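PDB 7JQY: Cif-like 1 from Burkholderia cenocepacia, which probably hydrolyses epoxides, as a Cif-like enzyme of the alpha/beta hydrolase fold. Local coordinates for residues E49-L54 against H118-S123. The protein carries 1 engineered substitution. Sequence-based numbering, arbitrary orientation.
Sequences EMVVLL and HLVGRS. Engineered in segment 118-123: S123 (natural residue Asp).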
ATOM      1  N   GLU B  49      24.207 -16.332 -42.789  1.00 55.73           N
ATOM      2  CA  GLU B  49      24.770 -17.005 -41.624  1.00 56.54           C
ATOM      3  C   GLU B  49      24.080 -16.513 -40.359  1.00 52.99           C
ATOM      4  O   GLU B  49      23.917 -15.305 -40.160  1.00 54.02           O
ATOM      5  CB  GLU B  49      26.275 -16.745 -41.525  1.00 57.63           C
ATOM      6  CG  GLU B  49      27.141 -17.374 -42.613  1.00 60.97           C
ATOM      7  CD  GLU B  49      28.635 -17.217 -42.311  1.00 64.85           C
ATOM      8  OE1 GLU B  49      29.272 -16.302 -42.882  1.00 64.30           O
ATOM      9  OE2 GLU B  49      29.169 -17.997 -41.488  1.00 64.01           O
ATOM     10  N   MET B  50      23.664 -17.445 -39.510  1.00 47.49           N
ATOM     11  CA  MET B  50      22.900 -17.079 -38.327  1.00 49.76           C
ATOM     12  C   MET B  50      23.815 -16.620 -37.199  1.00 50.21           C
ATOM     13  O   MET B  50      24.809 -17.280 -36.885  1.00 48.78           O
ATOM     14  CB  MET B  50      22.058 -18.248 -37.845  1.00 46.54           C
ATOM     15  CG  MET B  50      21.134 -17.842 -36.729  1.00 49.24           C
ATOM     16  SD  MET B  50      19.996 -19.135 -36.257  1.00 49.21           S
ATOM     17  CE  MET B  50      18.917 -19.140 -37.685  1.00 55.20           C
ATOM     18  N   VAL B  51      23.473 -15.486 -36.592  1.00 49.08           N
ATOM     19  CA  VAL B  51      24.134 -14.981 -35.396  1.00 45.71           C
ATOM     20  C   VAL B  51      23.107 -14.983 -34.271  1.00 45.07           C
ATOM     21  O   VAL B  51      22.105 -14.258 -34.340  1.00 43.32           O
ATOM     22  CB  VAL B  51      24.723 -13.576 -35.601  1.00 46.39           C
ATOM     23  CG1 VAL B  51      25.457 -13.122 -34.348  1.00 48.22           C
ATOM     24  CG2 VAL B  51      25.662 -13.570 -36.793  1.00 48.09           C
ATOM     25  N   VAL B  52      23.351 -15.795 -33.245  1.00 43.13           N
ATOM     26  CA  VAL B  52      22.482 -15.892 -32.078  1.00 40.97           C
ATOM     27  C   VAL B  52      23.084 -15.052 -30.962  1.00 43.12           C
ATOM     28  O   VAL B  52      24.289 -15.154 -30.669  1.00 41.95           O
ATOM     29  CB  VAL B  52      22.298 -17.354 -31.640  1.00 39.58           C
ATOM     30  CG1 VAL B  52      21.527 -17.431 -30.351  1.00 35.60           C
ATOM     31  CG2 VAL B  52      21.605 -18.135 -32.734  1.00 43.45           C
ATOM     32  N   LEU B  53      22.253 -14.201 -30.357  1.00 38.85           N
ATOM     33  CA  LEU B  53      22.657 -13.301 -29.285  1.00 38.36           C
ATOM     34  C   LEU B  53      21.885 -13.658 -28.026  1.00 39.47           C
ATOM     35  O   LEU B  53      20.652 -13.744 -28.057  1.00 36.21           O
ATOM     36  CB  LEU B  53      22.395 -11.838 -29.667  1.00 37.80           C
ATOM     37  CG  LEU B  53      22.863 -11.405 -31.062  1.00 39.61           C
ATOM     38  CD1 LEU B  53      22.488  -9.978 -31.366  1.00 35.95           C
ATOM     39  CD2 LEU B  53      24.361 -11.573 -31.169  1.00 42.81           C
ATOM     40  N   LEU B  54      22.606 -13.868 -26.925  1.00 35.23           N
ATOM     41  CA  LEU B  54      22.022 -14.294 -25.660  1.00 33.10           C
ATOM     42  C   LEU B  54      22.351 -13.270 -24.578  1.00 37.69           C
ATOM     43  O   LEU B  54      23.522 -13.110 -24.192  1.00 33.41           O
ATOM     44  CB  LEU B  54      22.527 -15.684 -25.261  1.00 36.67           C
ATOM     45  CG  LEU B  54      22.206 -16.874 -26.179  1.00 36.13           C
ATOM     46  CD1 LEU B  54      22.859 -18.137 -25.638  1.00 34.68           C
ATOM     47  CD2 LEU B  54      20.692 -17.078 -26.362  1.00 35.48           C
ATOM     48  N   HIS B 118      26.972 -18.414 -35.517  1.00 49.85           N
ATOM     49  CA  HIS B 118      27.865 -17.633 -34.671  1.00 50.48           C
ATOM     50  C   HIS B 118      27.105 -17.319 -33.390  1.00 50.14           C
ATOM     51  O   HIS B 118      25.881 -17.147 -33.411  1.00 46.25           O
ATOM     52  CB  HIS B 118      28.293 -16.343 -35.365  1.00 47.82           C
ATOM     53  CG  HIS B 118      28.953 -16.563 -36.691  1.00 54.62           C
ATOM     54  ND1 HIS B 118      30.304 -16.808 -36.822  1.00 56.64           N
ATOM     55  CD2 HIS B 118      28.444 -16.593 -37.946  1.00 55.37           C
ATOM     56  CE1 HIS B 118      30.600 -16.964 -38.101  1.00 55.51           C
ATOM     57  NE2 HIS B 118      29.489 -16.837 -38.803  1.00 56.38           N
ATOM     58  N   LEU B 119      27.821 -17.282 -32.271  1.00 45.81           N
ATOM     59  CA  LEU B 119      27.180 -17.249 -30.963  1.00 45.00           C
ATOM     60  C   LEU B 119      27.814 -16.165 -30.103  1.00 43.42           C
ATOM     61  O   LEU B 119      29.034 -16.166 -29.897  1.00 47.85           O
ATOM     62  CB  LEU B 119      27.272 -18.618 -30.281  1.00 44.67           C
ATOM     63  CG  LEU B 119      26.384 -18.871 -29.067  1.00 45.02           C
ATOM     64  CD1 LEU B 119      24.944 -18.456 -29.344  1.00 43.78           C
ATOM     65  CD2 LEU B 119      26.474 -20.332 -28.640  1.00 44.65           C
ATOM     66  N   VAL B 120      26.980 -15.264 -29.582  1.00 39.29           N
ATOM     67  CA  VAL B 120      27.396 -14.161 -28.723  1.00 38.23           C
ATOM     68  C   VAL B 120      26.603 -14.221 -27.423  1.00 41.36           C
ATOM     69  O   VAL B 120      25.370 -14.319 -27.449  1.00 41.20           O
ATOM     70  CB  VAL B 120      27.172 -12.799 -29.404  1.00 39.32           C
ATOM     71  CG1 VAL B 120      27.777 -11.673 -28.550  1.00 39.72           C
ATOM     72  CG2 VAL B 120      27.727 -12.806 -30.820  1.00 42.03           C
ATOM     73  N   GLY B 121      27.295 -14.147 -26.296  1.00 39.82           N
ATOM     74  CA  GLY B 121      26.638 -14.187 -25.003  1.00 37.43           C
ATOM     75  C   GLY B 121      27.309 -13.268 -24.006  1.00 40.00           C
ATOM     76  O   GLY B 121      28.500 -12.955 -24.117  1.00 38.77           O
ATOM     77  N   ARG B 122      26.522 -12.827 -23.022  1.00 36.93           N
ATOM     78  CA  ARG B 122      27.020 -12.056 -21.888  1.00 36.75           C
ATOM     79  C   ARG B 122      26.258 -12.469 -20.636  1.00 39.46           C
ATOM     80  O   ARG B 122      25.134 -12.978 -20.709  1.00 37.38           O
ATOM     81  CB  ARG B 122      26.907 -10.534 -22.117  1.00 39.03           C
ATOM     82  CG  ARG B 122      25.511  -9.938 -21.930  1.00 39.35           C
ATOM     83  CD  ARG B 122      25.566  -8.411 -21.849  1.00 36.09           C
ATOM     84  NE  ARG B 122      26.401  -7.963 -20.740  1.00 37.30           N
ATOM     85  CZ  ARG B 122      26.028  -7.994 -19.464  1.00 36.81           C
ATOM     86  NH1 ARG B 122      24.824  -8.452 -19.127  1.00 34.58           N
ATOM     87  NH2 ARG B 122      26.863  -7.580 -18.521  1.00 35.21           N
ATOM     88  N   SER B 123      26.877 -12.237 -19.475  1.00 39.10           N
ATOM     89  CA  SER B 123      26.283 -12.588 -18.171  1.00 39.57           C
ATOM     90  C   SER B 123      25.797 -14.036 -18.214  1.00 39.10           C
ATOM     91  O   SER B 123      26.545 -14.910 -18.678  1.00 39.40           O
ATOM     92  CB  SER B 123      25.198 -11.554 -17.856  1.00 38.63           C
ATOM     93  OG  SER B 123      24.367 -11.978 -16.782  1.00 36.55           O
TER
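Backbone hydrogen bonds join V52 and L54 of strand 50-54 to H118, V120 and R122 of the parallel strand 117-122, the two axes 4.7 Å apart and 11° from parallel. V52 N gives to H118 O and V52 O receives V120 N; one step on, L54 N gives to V120 O and L54 O receives R122 N, the longest of the ladder at 3.2 Å. At the start of the pairing H118 N donates to M50 O (2.8 Å).

A side-chain bond extends the ladder at this end. H118 NE2 donates to E49 OE2 at 2.9 Å, and the ring brings its edge to the carboxylate, the planes 59° apart, and the nitrogen meets OE2 from above the carboxylate plane. Beside its backbone N, with chi1 -57°, H118 CG starts the ring back toward E49.

Apolar contacts lie on both faces. On the face of V51, L53, H118 and V120, L53 CD2 presses on V120 CB at 3.5 Å, the two side chains lying side by side and pointing the same way; V51 CG2 reaches H118 CB. On the other face L119 CD1 lies against V52 CB at 3.7 Å and reaches L54 CD1 more loosely, at 4.3 Å.

Beyond the ladder, R122 turns its guanidinium away to D147, Q59 and the carbonyl of H284, while engineered S123, aspartate in the natural protein, directly precedes helix 124-135, a position consistent with that of the nucleophile in the nucleophile elbow of this fold; the OG of this serine is hydrogen-bonded to W57 N. Within the central sheet, strand 50-54 lies between strands 77-82 and 117-122, and strand 140-146 follows on the far side of the latter. Helix 98-111 packs on V52 and L54 through I105, whereas F302 of helix 291-303 meets the H118 ring.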